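Local atomic coordinates of HNH nuclease domain-containing protein (Streptomyces coelicolor, PDB entry 5ZMO), a protein that recognises phosphorothioated DNA through its sulfur-binding domain, the part present here, and as a type IV restriction endonuclease probably cuts DNA with a separate HNH domain. Residues P18-A22 with M23-L27; A138-I141 with A142-H146; F9-R12 with V13-R17; A150-L153 with E154-L158. All coordinates share one frame; numbering follows the deposited sequence.

Interaction 1 (P18-A22 with M23-L27); sequences PARRA and MGPAL. With nucleotides of chain C; nucleotides of chain B.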
loop_
_atom_site.group_PDB
_atom_site.type_symbol
_atom_site.label_atom_id
_atom_site.label_comp_id
_atom_site.label_asym_id
_atom_site.label_seq_id
_atom_site.Cartn_x
_atom_site.Cartn_y
_atom_site.Cartn_z
ATOM N N PRO A 18 11.545 -3.385 4.353
ATOM C CA PRO A 18 10.936 -4.555 5.013
ATOM C C PRO A 18 11.987 -5.580 5.370
ATOM O O PRO A 18 13.045 -5.574 4.797
ATOM C CB PRO A 18 10.015 -5.117 3.962
ATOM C CG PRO A 18 9.744 -3.954 3.041
ATOM C CD PRO A 18 11.034 -3.212 2.985
ATOM N N ALA A 19 11.644 -6.453 6.265
ATOM C CA ALA A 19 12.568 -7.522 6.682
ATOM C C ALA A 19 12.872 -8.401 5.480
ATOM O O ALA A 19 11.956 -8.679 4.649
ATOM C CB ALA A 19 11.912 -8.340 7.773
ATOM N N ARG A 20 14.149 -8.752 5.329
ATOM C CA ARG A 20 14.651 -9.555 4.209
ATOM C C ARG A 20 14.734 -10.975 4.673
ATOM O O ARG A 20 15.579 -11.259 5.501
ATOM C CB ARG A 20 16.055 -9.107 3.706
ATOM C CG ARG A 20 16.292 -7.608 3.532
ATOM C CD ARG A 20 15.698 -6.957 2.284
ATOM N NE ARG A 20 15.797 -7.754 1.056
ATOM C CZ ARG A 20 16.884 -7.884 0.300
ATOM N NH1 ARG A 20 18.020 -7.282 0.635
ATOM N NH2 ARG A 20 16.845 -8.650 -0.788
ATOM N N ARG A 21 13.844 -11.851 4.193
ATOM C CA ARG A 21 13.885 -13.308 4.544
ATOM C C ARG A 21 14.644 -14.051 3.432
ATOM O O ARG A 21 15.090 -13.407 2.466
ATOM C CB ARG A 21 12.481 -13.916 4.756
ATOM C CG ARG A 21 11.568 -13.140 5.701
ATOM C CD ARG A 21 10.770 -13.969 6.723
ATOM N NE ARG A 21 10.284 -15.314 6.314
ATOM C CZ ARG A 21 10.196 -16.393 7.117
ATOM N NH1 ARG A 21 10.564 -16.354 8.399
ATOM N NH2 ARG A 21 9.735 -17.552 6.647
ATOM N N ALA A 22 14.801 -15.375 3.560
ATOM C CA ALA A 22 15.524 -16.197 2.556
ATOM C C ALA A 22 14.918 -16.017 1.157
ATOM O O ALA A 22 15.634 -15.809 0.154
ATOM C CB ALA A 22 15.489 -17.658 2.966
ATOM N N MET A 23 13.582 -16.026 1.128
ATOM C CA MET A 23 12.809 -15.892 -0.090
ATOM C C MET A 23 12.829 -14.475 -0.623
ATOM O O MET A 23 12.545 -14.296 -1.780
ATOM C CB MET A 23 11.356 -16.420 0.084
ATOM C CG MET A 23 10.747 -16.274 1.492
ATOM S SD MET A 23 11.667 -17.055 2.870
ATOM C CE MET A 23 11.285 -18.805 2.646
ATOM N N GLY A 24 13.156 -13.476 0.212
ATOM C CA GLY A 24 13.240 -12.072 -0.212
ATOM C C GLY A 24 12.612 -11.117 0.817
ATOM O O GLY A 24 12.125 -11.552 1.847
ATOM N N PRO A 25 12.626 -9.830 0.531
ATOM C CA PRO A 25 11.916 -8.925 1.447
ATOM C C PRO A 25 10.412 -9.217 1.471
ATOM O O PRO A 25 9.843 -9.685 0.444
ATOM C CB PRO A 25 12.185 -7.560 0.863
ATOM C CG PRO A 25 12.322 -7.806 -0.589
ATOM C CD PRO A 25 12.848 -9.197 -0.774
ATOM N N ALA A 26 9.776 -8.934 2.611
ATOM C CA ALA A 26 8.300 -8.921 2.668
ATOM C C ALA A 26 7.762 -7.871 1.687
ATOM O O ALA A 26 8.088 -6.714 1.814
ATOM C CB ALA A 26 7.855 -8.626 4.090
ATOM N N LEU A 27 6.953 -8.283 0.717
ATOM C CA LEU A 27 6.491 -7.371 -0.331
ATOM C C LEU A 27 5.167 -6.644 -0.003
ATOM O O LEU A 27 4.719 -5.767 -0.802
ATOM C CB LEU A 27 6.408 -8.057 -1.661
ATOM C CG LEU A 27 7.780 -8.535 -2.175
ATOM C CD1 LEU A 27 7.543 -9.549 -3.278
ATOM C CD2 LEU A 27 8.653 -7.382 -2.669
ATOM P P DG C 8 17.205 -13.187 10.218
ATOM O OP1 DG C 8 16.539 -14.352 9.616
ATOM O OP2 DG C 8 18.638 -13.199 10.554
ATOM O "O5'" DG C 8 16.985 -11.953 9.231
ATOM C "C5'" DG C 8 15.653 -11.649 8.771
ATOM C "C4'" DG C 8 15.413 -10.159 8.661
ATOM O "O4'" DG C 8 15.106 -9.586 9.962
ATOM C "C3'" DG C 8 16.563 -9.323 8.118
ATOM O "O3'" DG C 8 15.937 -8.235 7.414
ATOM C "C2'" DG C 8 17.275 -8.869 9.382
ATOM C "C1'" DG C 8 16.115 -8.630 10.324
ATOM N N9 DG C 8 16.366 -8.816 11.748
ATOM C C8 DG C 8 17.155 -9.768 12.345
ATOM N N7 DG C 8 17.103 -9.733 13.649
ATOM C C5 DG C 8 16.214 -8.709 13.929
ATOM C C6 DG C 8 15.793 -8.172 15.173
ATOM O O6 DG C 8 16.093 -8.542 16.319
ATOM N N1 DG C 8 14.892 -7.133 15.000
ATOM C C2 DG C 8 14.512 -6.608 13.784
ATOM N N2 DG C 8 13.672 -5.577 13.828
ATOM N N3 DG C 8 14.909 -7.088 12.617
ATOM C C4 DG C 8 15.746 -8.135 12.762
ATOM P P DC B 5 5.044 -13.578 6.222
ATOM O OP1 DC B 5 6.004 -13.958 5.168
ATOM O OP2 DC B 5 3.592 -13.729 6.125
ATOM O "O5'" DC B 5 5.451 -14.327 7.571
ATOM C "C5'" DC B 5 6.819 -14.374 7.959
ATOM C "C4'" DC B 5 6.987 -15.418 9.036
ATOM O "O4'" DC B 5 6.400 -15.002 10.286
ATOM C "C3'" DC B 5 6.384 -16.787 8.726
ATOM O "O3'" DC B 5 7.316 -17.748 9.279
ATOM C "C2'" DC B 5 5.079 -16.779 9.520
ATOM C "C1'" DC B 5 5.411 -15.936 10.748
ATOM N N1 DC B 5 4.308 -15.161 11.365
ATOM C C2 DC B 5 4.092 -15.199 12.739
ATOM O O2 DC B 5 4.741 -16.004 13.437
ATOM N N3 DC B 5 3.116 -14.428 13.277
ATOM C C4 DC B 5 2.371 -13.650 12.489
ATOM N N4 DC B 5 1.438 -12.893 13.064
ATOM C C5 DC B 5 2.599 -13.564 11.091
ATOM C C6 DC B 5 3.550 -14.342 10.572
#
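Met23 SD lies 3.8 Å from Arg21 CB, the two side chains running alongside each other in the same direction, and the thioether also reaches Ala22 CB. Met23 bends at chi2 and chi3, which curls its flexible chain back toward the residues just before it. Pro25 and Arg20, cross-strand neighbours, lie side by side and point the same way: Pro25 CB sits 3.6 Å from Arg20 NE, near the plane of the guanidinium and at its edge. Arg20 NE is buried by this contact and has no partner in the model. These residues form a tight beta hairpin with Ala22 and Met23 at the corners of a type I turn, Gly24 N bonding back to Arg21 O. Gly24 then adopts a phi of 138°, where a CB would jam against the preceding carbonyl, which is why glycine suits the site. Farther along, Ala26 N donates to Ala19 O at 3.0 Å, while Arg21 N bonds to Gly24 O. The hairpin meets nucleotides of two DNA chains. Arg20 N gives a straight bond (168°) to O3' of DG8 of chain C, 2.8 Å away, and C4' of DC5 of chain B lies over one face of the Arg21 guanidinium, toward its rim. With an alanine in place of Arg21, that sugar would probably lose the guanidinium packed on it and the DNA backbone one nearby positive charge.

Interaction 2 (A138-I141 with A142-H146); sequences AGLI and ARYFH
Phe145 N donates to Ile141 O at 2.8 Å, as short as the bond from Ala142 N to Ala138 O one turn earlier. Between them Arg143 N bonds to Gly139 O and Tyr144 N to Leu140 O, completing a run of i to i+4 bonds at the C-terminal end of helix 130-144. The bond of Phe145 is the most bent of the four (143°), and Phe145 is the first residue to leave helical backbone angles. Leu140 suits the buried side of this turn. Its CD2 reaches Tyr144 CE2 at 3.8 Å, the leucine crossing the tyrosine at a slant. Tyr144 keeps CG beside its own N (chi1 -60°), which swings the ring back along the helix until CD2 lies 3.4 Å from Leu140 O. One face of the ring is covered by Arg143 CG, 3.7 Å above its centre. The arginine continues past the ring to hydrogen-bond Gly14 O through NH1. An alanine at Tyr144 would probably leave Leu140 CD2 and the arginine methylenes without their aromatic partner and open a gap beside Pro18 and Leu27. Ile141 CG2 approaches Phe145 CB more loosely, at 4.3 Å, and both side chains also meet helix 152-155. Polar demand here is thus met largely by the backbone itself, and the side chains can bring hydrocarbon and aromatic surface to neighbouring elements, with the arginine carrying charge to the exposed side.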
loop_
_atom_site.group_PDB
_atom_site.type_symbol
_atom_site.label_atom_id
_atom_site.label_comp_id
_atom_site.label_asym_id
_atom_site.label_seq_id
_atom_site.Cartn_x
_atom_site.Cartn_y
_atom_site.Cartn_z
ATOM N N ALA A 138 8.353 4.110 -9.687
ATOM C CA ALA A 138 9.583 3.563 -10.336
ATOM C C ALA A 138 10.601 3.165 -9.299
ATOM O O ALA A 138 11.220 2.120 -9.413
ATOM C CB ALA A 138 10.189 4.544 -11.301
ATOM N N GLY A 139 10.770 3.978 -8.273
ATOM C CA GLY A 139 11.646 3.623 -7.171
ATOM C C GLY A 139 11.254 2.336 -6.501
ATOM O O GLY A 139 12.105 1.478 -6.196
ATOM N N LEU A 140 9.960 2.163 -6.215
ATOM C CA LEU A 140 9.498 0.883 -5.602
ATOM C C LEU A 140 9.692 -0.296 -6.534
ATOM O O LEU A 140 10.049 -1.363 -6.118
ATOM C CB LEU A 140 8.037 0.967 -5.189
ATOM C CG LEU A 140 7.733 1.786 -3.964
ATOM C CD1 LEU A 140 6.269 2.110 -3.814
ATOM C CD2 LEU A 140 8.208 0.980 -2.748
ATOM N N ILE A 141 9.428 -0.096 -7.815
ATOM C CA ILE A 141 9.582 -1.154 -8.781
ATOM C C ILE A 141 11.054 -1.549 -8.934
ATOM O O ILE A 141 11.337 -2.759 -8.985
ATOM C CB ILE A 141 8.981 -0.758 -10.148
ATOM C CG1 ILE A 141 7.452 -0.834 -10.054
ATOM C CG2 ILE A 141 9.438 -1.695 -11.256
ATOM C CD1 ILE A 141 6.715 -0.081 -11.134
ATOM N N ALA A 142 11.956 -0.573 -8.921
ATOM C CA ALA A 142 13.393 -0.868 -9.074
ATOM C C ALA A 142 13.900 -1.623 -7.898
ATOM O O ALA A 142 14.699 -2.554 -8.045
ATOM C CB ALA A 142 14.221 0.381 -9.248
ATOM N N ARG A 143 13.425 -1.268 -6.711
ATOM C CA ARG A 143 13.926 -1.940 -5.534
ATOM C C ARG A 143 13.330 -3.324 -5.272
ATOM O O ARG A 143 14.014 -4.197 -4.756
ATOM C CB ARG A 143 13.730 -1.025 -4.300
ATOM C CG ARG A 143 14.372 -1.542 -3.052
ATOM C CD ARG A 143 14.244 -0.566 -1.890
ATOM N NE ARG A 143 15.011 0.672 -2.036
ATOM C CZ ARG A 143 14.963 1.678 -1.152
ATOM N NH1 ARG A 143 14.172 1.611 -0.062
ATOM N NH2 ARG A 143 15.708 2.765 -1.346
ATOM N N TYR A 144 12.032 -3.501 -5.514
ATOM C CA TYR A 144 11.318 -4.723 -5.138
ATOM C C TYR A 144 10.826 -5.611 -6.279
ATOM O O TYR A 144 10.420 -6.719 -6.010
ATOM C CB TYR A 144 10.093 -4.339 -4.272
ATOM C CG TYR A 144 10.538 -3.618 -3.025
ATOM C CD1 TYR A 144 11.272 -4.292 -2.068
ATOM C CD2 TYR A 144 10.311 -2.246 -2.859
ATOM C CE1 TYR A 144 11.735 -3.618 -0.918
ATOM C CE2 TYR A 144 10.771 -1.573 -1.721
ATOM C CZ TYR A 144 11.476 -2.291 -0.770
ATOM O OH TYR A 144 11.894 -1.625 0.359
ATOM N N PHE A 145 10.711 -5.072 -7.500
ATOM C CA PHE A 145 10.174 -5.797 -8.662
ATOM C C PHE A 145 11.106 -5.552 -9.810
ATOM O O PHE A 145 10.684 -5.157 -10.901
ATOM C CB PHE A 145 8.744 -5.324 -8.995
ATOM C CG PHE A 145 7.795 -5.610 -7.944
ATOM C CD1 PHE A 145 7.349 -6.895 -7.760
ATOM C CD2 PHE A 145 7.343 -4.590 -7.080
ATOM C CE1 PHE A 145 6.512 -7.184 -6.698
ATOM C CE2 PHE A 145 6.504 -4.888 -6.024
ATOM C CZ PHE A 145 6.067 -6.187 -5.853
ATOM N N HIS A 146 12.392 -5.762 -9.543
ATOM C CA HIS A 146 13.442 -5.384 -10.471
ATOM C C HIS A 146 13.305 -6.203 -11.750
ATOM O O HIS A 146 13.472 -5.667 -12.839
ATOM C CB HIS A 146 14.816 -5.598 -9.836
ATOM C CG HIS A 146 15.955 -5.097 -10.671
ATOM N ND1 HIS A 146 17.167 -5.762 -10.759
ATOM C CD2 HIS A 146 16.063 -4.007 -11.470
ATOM C CE1 HIS A 146 17.972 -5.095 -11.563
ATOM N NE2 HIS A 146 17.322 -4.036 -12.019
#

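Interaction 3 (F9-R12 with V13-R17); sequences FHRR and VGDVR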
loop_
_atom_site.group_PDB
_atom_site.type_symbol
_atom_site.label_atom_id
_atom_site.label_comp_id
_atom_site.label_asym_id
_atom_site.label_seq_id
_atom_site.Cartn_x
_atom_site.Cartn_y
_atom_site.Cartn_z
ATOM N N PHE A 9 7.512 12.801 0.627
ATOM C CA PHE A 9 6.881 11.495 0.330
ATOM C C PHE A 9 7.913 10.507 -0.229
ATOM O O PHE A 9 8.021 9.350 0.216
ATOM C CB PHE A 9 5.762 11.696 -0.674
ATOM C CG PHE A 9 5.057 10.398 -1.075
ATOM C CD1 PHE A 9 4.236 9.725 -0.160
ATOM C CD2 PHE A 9 5.207 9.867 -2.349
ATOM C CE1 PHE A 9 3.535 8.593 -0.541
ATOM C CE2 PHE A 9 4.522 8.735 -2.726
ATOM C CZ PHE A 9 3.701 8.077 -1.824
ATOM N N HIS A 10 8.705 10.951 -1.229
ATOM C CA HIS A 10 9.837 10.141 -1.771
ATOM C C HIS A 10 10.739 9.555 -0.678
ATOM O O HIS A 10 11.067 8.353 -0.720
ATOM C CB HIS A 10 10.702 10.972 -2.707
ATOM C CG HIS A 10 11.766 10.170 -3.401
ATOM N ND1 HIS A 10 11.547 9.501 -4.596
ATOM C CD2 HIS A 10 13.028 9.886 -3.035
ATOM C CE1 HIS A 10 12.665 8.900 -4.961
ATOM N NE2 HIS A 10 13.576 9.107 -4.021
ATOM N N ARG A 11 11.114 10.384 0.287
ATOM C CA ARG A 11 11.986 9.921 1.398
ATOM C C ARG A 11 11.252 8.948 2.311
ATOM O O ARG A 11 11.819 7.915 2.740
ATOM C CB ARG A 11 12.505 11.078 2.264
ATOM C CG ARG A 11 13.507 10.624 3.333
ATOM C CD ARG A 11 14.337 11.794 3.854
ATOM N NE ARG A 11 15.347 12.181 2.863
ATOM C CZ ARG A 11 16.520 11.567 2.699
ATOM N NH1 ARG A 11 16.894 10.545 3.485
ATOM N NH2 ARG A 11 17.344 11.985 1.745
ATOM N N ARG A 12 10.014 9.268 2.637
ATOM C CA ARG A 12 9.220 8.329 3.487
ATOM C C ARG A 12 9.065 6.955 2.842
ATOM O O ARG A 12 9.203 5.938 3.497
ATOM C CB ARG A 12 7.926 8.971 3.950
ATOM C CG ARG A 12 8.156 9.990 5.091
ATOM C CD ARG A 12 6.953 10.718 5.611
ATOM N NE ARG A 12 6.563 11.825 4.685
ATOM C CZ ARG A 12 5.523 11.837 3.874
ATOM N NH1 ARG A 12 5.272 12.936 3.109
ATOM N NH2 ARG A 12 4.644 10.841 3.840
ATOM N N VAL A 13 8.756 6.925 1.560
ATOM C CA VAL A 13 8.655 5.686 0.806
ATOM C C VAL A 13 10.002 4.965 0.790
ATOM O O VAL A 13 10.060 3.770 1.016
ATOM C CB VAL A 13 8.196 5.938 -0.648
ATOM C CG1 VAL A 13 8.412 4.677 -1.499
ATOM C CG2 VAL A 13 6.755 6.406 -0.653
ATOM N N GLY A 14 11.109 5.690 0.599
ATOM C CA GLY A 14 12.444 5.056 0.584
ATOM C C GLY A 14 12.909 4.546 1.968
ATOM O O GLY A 14 13.766 3.656 2.033
ATOM N N ASP A 15 12.367 5.102 3.041
ATOM C CA ASP A 15 12.615 4.586 4.421
ATOM C C ASP A 15 11.831 3.321 4.761
ATOM O O ASP A 15 12.004 2.777 5.851
ATOM C CB ASP A 15 12.251 5.639 5.479
ATOM C CG ASP A 15 13.207 6.845 5.500
ATOM O OD1 ASP A 15 14.296 6.805 4.879
ATOM O OD2 ASP A 15 12.817 7.859 6.135
ATOM N N VAL A 16 10.913 2.891 3.908
ATOM C CA VAL A 16 10.257 1.602 4.100
ATOM C C VAL A 16 11.281 0.528 3.706
ATOM O O VAL A 16 11.603 0.389 2.496
ATOM C CB VAL A 16 8.960 1.437 3.275
ATOM C CG1 VAL A 16 8.403 0.013 3.452
ATOM C CG2 VAL A 16 7.920 2.432 3.718
ATOM N N ARG A 17 11.778 -0.239 4.695
ATOM C CA ARG A 17 12.781 -1.256 4.436
ATOM C C ARG A 17 12.286 -2.552 5.080
ATOM O O ARG A 17 12.563 -2.763 6.244
ATOM C CB ARG A 17 14.109 -0.908 5.098
ATOM C CG ARG A 17 14.784 0.352 4.618
ATOM C CD ARG A 17 15.194 0.311 3.161
ATOM N NE ARG A 17 16.042 1.418 2.664
ATOM C CZ ARG A 17 16.470 2.535 3.293
ATOM N NH1 ARG A 17 16.200 2.885 4.564
ATOM N NH2 ARG A 17 17.223 3.379 2.580
#
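Val13 N points almost straight at Phe9 O, 2.9 Å away, with an angle of 172° at the hydrogen. Asp15 N bonds equally closely to Arg11 O, though more bent, and has a weak second bond to Arg12 O; Gly14 N bonds to His10 O between them. The Asp15 carboxylate crosses the Arg11 chain at an angle, OD2 being 4.0 Å from Arg11 CG, but the charged ends of the two do not meet: Arg11 NH1 and Asp15 OD1 are 4.8 Å apart. Instead Asp15 OD2 forms a salt bridge with Lys7. Arg12, buried, sends NH2 to a salt bridge with Asp122, and NE bonds to the carbonyl of Lys7. Phe9 CA lies 3.5 Å above one face of the Arg12 guanidinium, toward the rim. On the apolar side, Val13 CG2 sits over the Phe9 ring in a CH-pi contact, 3.8 Å from the centroid and only 15° off the ring normal. Phe9 holds CG opposite its own N (chi1 179°), laying the ring flat beneath the valine branch one turn on. A flat ring and a compact branched chain suit this interior position, which Leu86, Ala136 and Leu140 also line. The arrangement is that of a short amphipathic alpha-helix, 9-14, whose apolar side faces helix 130-144 and whose C-terminal end runs on toward the hairpin that meets DNA.

Interaction 4 (A150-L153 with E154-L158); sequences AGLL and EDFGL
A Schellman motif closes the short helix 152-155, and its tightest bond joins Leu158 N to Leu153 O at 2.8 Å, nearly straight at 172°. A second bond, within the last turn, runs from Gly157 N to Glu154 O. Gly157 has a positive phi of 70°, readily adopted by glycine, and this reversal turns the chain so that Leu158 comes round beside Leu153 O. At the other end Gly151 takes the N-cap position. Its phi is also positive, and a CB there would be pressed against the carbonyl of the residue before. Its own carbonyl O receives the amide of Asp155 at 2.9 Å, and Asp155 CB lies close to the same oxygen. The helix is thus barely one turn long, bracketed by a glycine at either end, and its inner side lies against helices 28-41 and 50-63. That side is carried by Leu152 and Phe156. Phe156 N bonds to Leu152 O, and the ring lies with its edge toward this oxygen, CD1 being 3.2 Å away and the oxygen in the ring plane. Leu152 CG meets the same CD1 at 3.7 Å, the two side chains crossing rather than running alongside. Phe156 keeps CG beside its own N (chi1 -77°), which brings the ring back along the turn to the leucine; farther out it packs on Val31, Leu34 and Trp35. Asp155, on the exposed side, offers OD2 to the hydroxyl of Tyr64.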
loop_
_atom_site.group_PDB
_atom_site.type_symbol
_atom_site.label_atom_id
_atom_site.label_comp_id
_atom_site.label_asym_id
_atom_site.label_seq_id
_atom_site.Cartn_x
_atom_site.Cartn_y
_atom_site.Cartn_z
ATOM N N ALA A 150 5.321 -9.449 -16.233
ATOM C CA ALA A 150 4.285 -9.071 -17.201
ATOM C C ALA A 150 2.978 -8.925 -16.423
ATOM O O ALA A 150 2.630 -9.719 -15.520
ATOM C CB ALA A 150 4.129 -10.070 -18.355
ATOM N N GLY A 151 2.276 -7.868 -16.782
ATOM C CA GLY A 151 1.025 -7.569 -16.163
ATOM C C GLY A 151 1.117 -6.616 -15.005
ATOM O O GLY A 151 0.082 -6.090 -14.586
ATOM N N LEU A 152 2.292 -6.401 -14.439
ATOM C CA LEU A 152 2.333 -5.633 -13.170
ATOM C C LEU A 152 1.862 -4.198 -13.400
ATOM O O LEU A 152 0.996 -3.701 -12.685
ATOM C CB LEU A 152 3.729 -5.619 -12.570
ATOM C CG LEU A 152 3.793 -4.998 -11.165
ATOM C CD1 LEU A 152 4.759 -5.766 -10.278
ATOM C CD2 LEU A 152 4.181 -3.528 -11.218
ATOM N N LEU A 153 2.402 -3.534 -14.408
ATOM C CA LEU A 153 2.021 -2.138 -14.642
ATOM C C LEU A 153 0.543 -1.969 -14.886
ATOM O O LEU A 153 -0.087 -1.130 -14.219
ATOM C CB LEU A 153 2.834 -1.534 -15.802
ATOM C CG LEU A 153 4.165 -0.851 -15.491
ATOM C CD1 LEU A 153 4.894 -1.460 -14.323
ATOM C CD2 LEU A 153 5.047 -0.703 -16.736
ATOM N N GLU A 154 -0.034 -2.800 -15.756
ATOM C CA GLU A 154 -1.474 -2.783 -15.983
ATOM C C GLU A 154 -2.259 -3.080 -14.714
ATOM O O GLU A 154 -3.244 -2.392 -14.423
ATOM C CB GLU A 154 -1.901 -3.730 -17.117
ATOM C CG GLU A 154 -1.713 -3.155 -18.508
ATOM C CD GLU A 154 -2.548 -1.881 -18.762
ATOM O OE1 GLU A 154 -2.112 -1.053 -19.604
ATOM O OE2 GLU A 154 -3.621 -1.703 -18.122
ATOM N N ASP A 155 -1.832 -4.071 -13.944
ATOM C CA ASP A 155 -2.646 -4.523 -12.806
ATOM C C ASP A 155 -2.629 -3.516 -11.653
ATOM O O ASP A 155 -3.600 -3.430 -10.864
ATOM C CB ASP A 155 -2.248 -5.921 -12.311
ATOM C CG ASP A 155 -2.820 -7.061 -13.206
ATOM O OD1 ASP A 155 -3.596 -6.754 -14.155
ATOM O OD2 ASP A 155 -2.486 -8.239 -12.952
ATOM N N PHE A 156 -1.563 -2.739 -11.588
ATOM C CA PHE A 156 -1.452 -1.661 -10.585
ATOM C C PHE A 156 -1.938 -0.290 -11.090
ATOM O O PHE A 156 -1.881 0.675 -10.362
ATOM C CB PHE A 156 -0.022 -1.560 -10.062
ATOM C CG PHE A 156 0.326 -2.621 -9.075
ATOM C CD1 PHE A 156 0.671 -3.883 -9.499
ATOM C CD2 PHE A 156 0.222 -2.403 -7.693
ATOM C CE1 PHE A 156 0.989 -4.880 -8.605
ATOM C CE2 PHE A 156 0.536 -3.414 -6.800
ATOM C CZ PHE A 156 0.899 -4.656 -7.241
ATOM N N GLY A 157 -2.384 -0.179 -12.344
ATOM C CA GLY A 157 -2.757 1.074 -12.935
ATOM C C GLY A 157 -1.674 2.076 -13.236
ATOM O O GLY A 157 -1.896 3.255 -13.165
ATOM N N LEU A 158 -0.469 1.599 -13.555
ATOM C CA LEU A 158 0.681 2.429 -13.685
ATOM C C LEU A 158 1.256 2.403 -15.118
ATOM O O LEU A 158 2.289 2.991 -15.359
ATOM C CB LEU A 158 1.734 1.930 -12.705
ATOM C CG LEU A 158 1.343 1.944 -11.219
ATOM C CD1 LEU A 158 2.465 1.291 -10.457
ATOM C CD2 LEU A 158 1.183 3.336 -10.709
#

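Overall arrangement
Interaction 1 is the surface contact, at the DNA; interactions 2, 3 and 4 are partly buried helix turns. Interaction 2 lies between the others. It touches interaction 1 where Tyr144 packs on Pro18, Pro25 and Leu27, interaction 3 through the probable hydrogen bond from Arg143 NH1 to Gly14 O, and interaction 4 where Phe145 and Ile141 meet Leu152 and Leu153. Interactions 1 and 4, with centres about 22 Å apart, do not touch. Chemistry follows position: the hairpin offers a backbone amide and an arginine to nucleotides, helix 130-144 ends in backbone bonds with aromatic and aliphatic packing, helix 9-14 joins salt bridges to an aromatic contact, and helix 152-155 relies on leucine, phenylalanine and glycine.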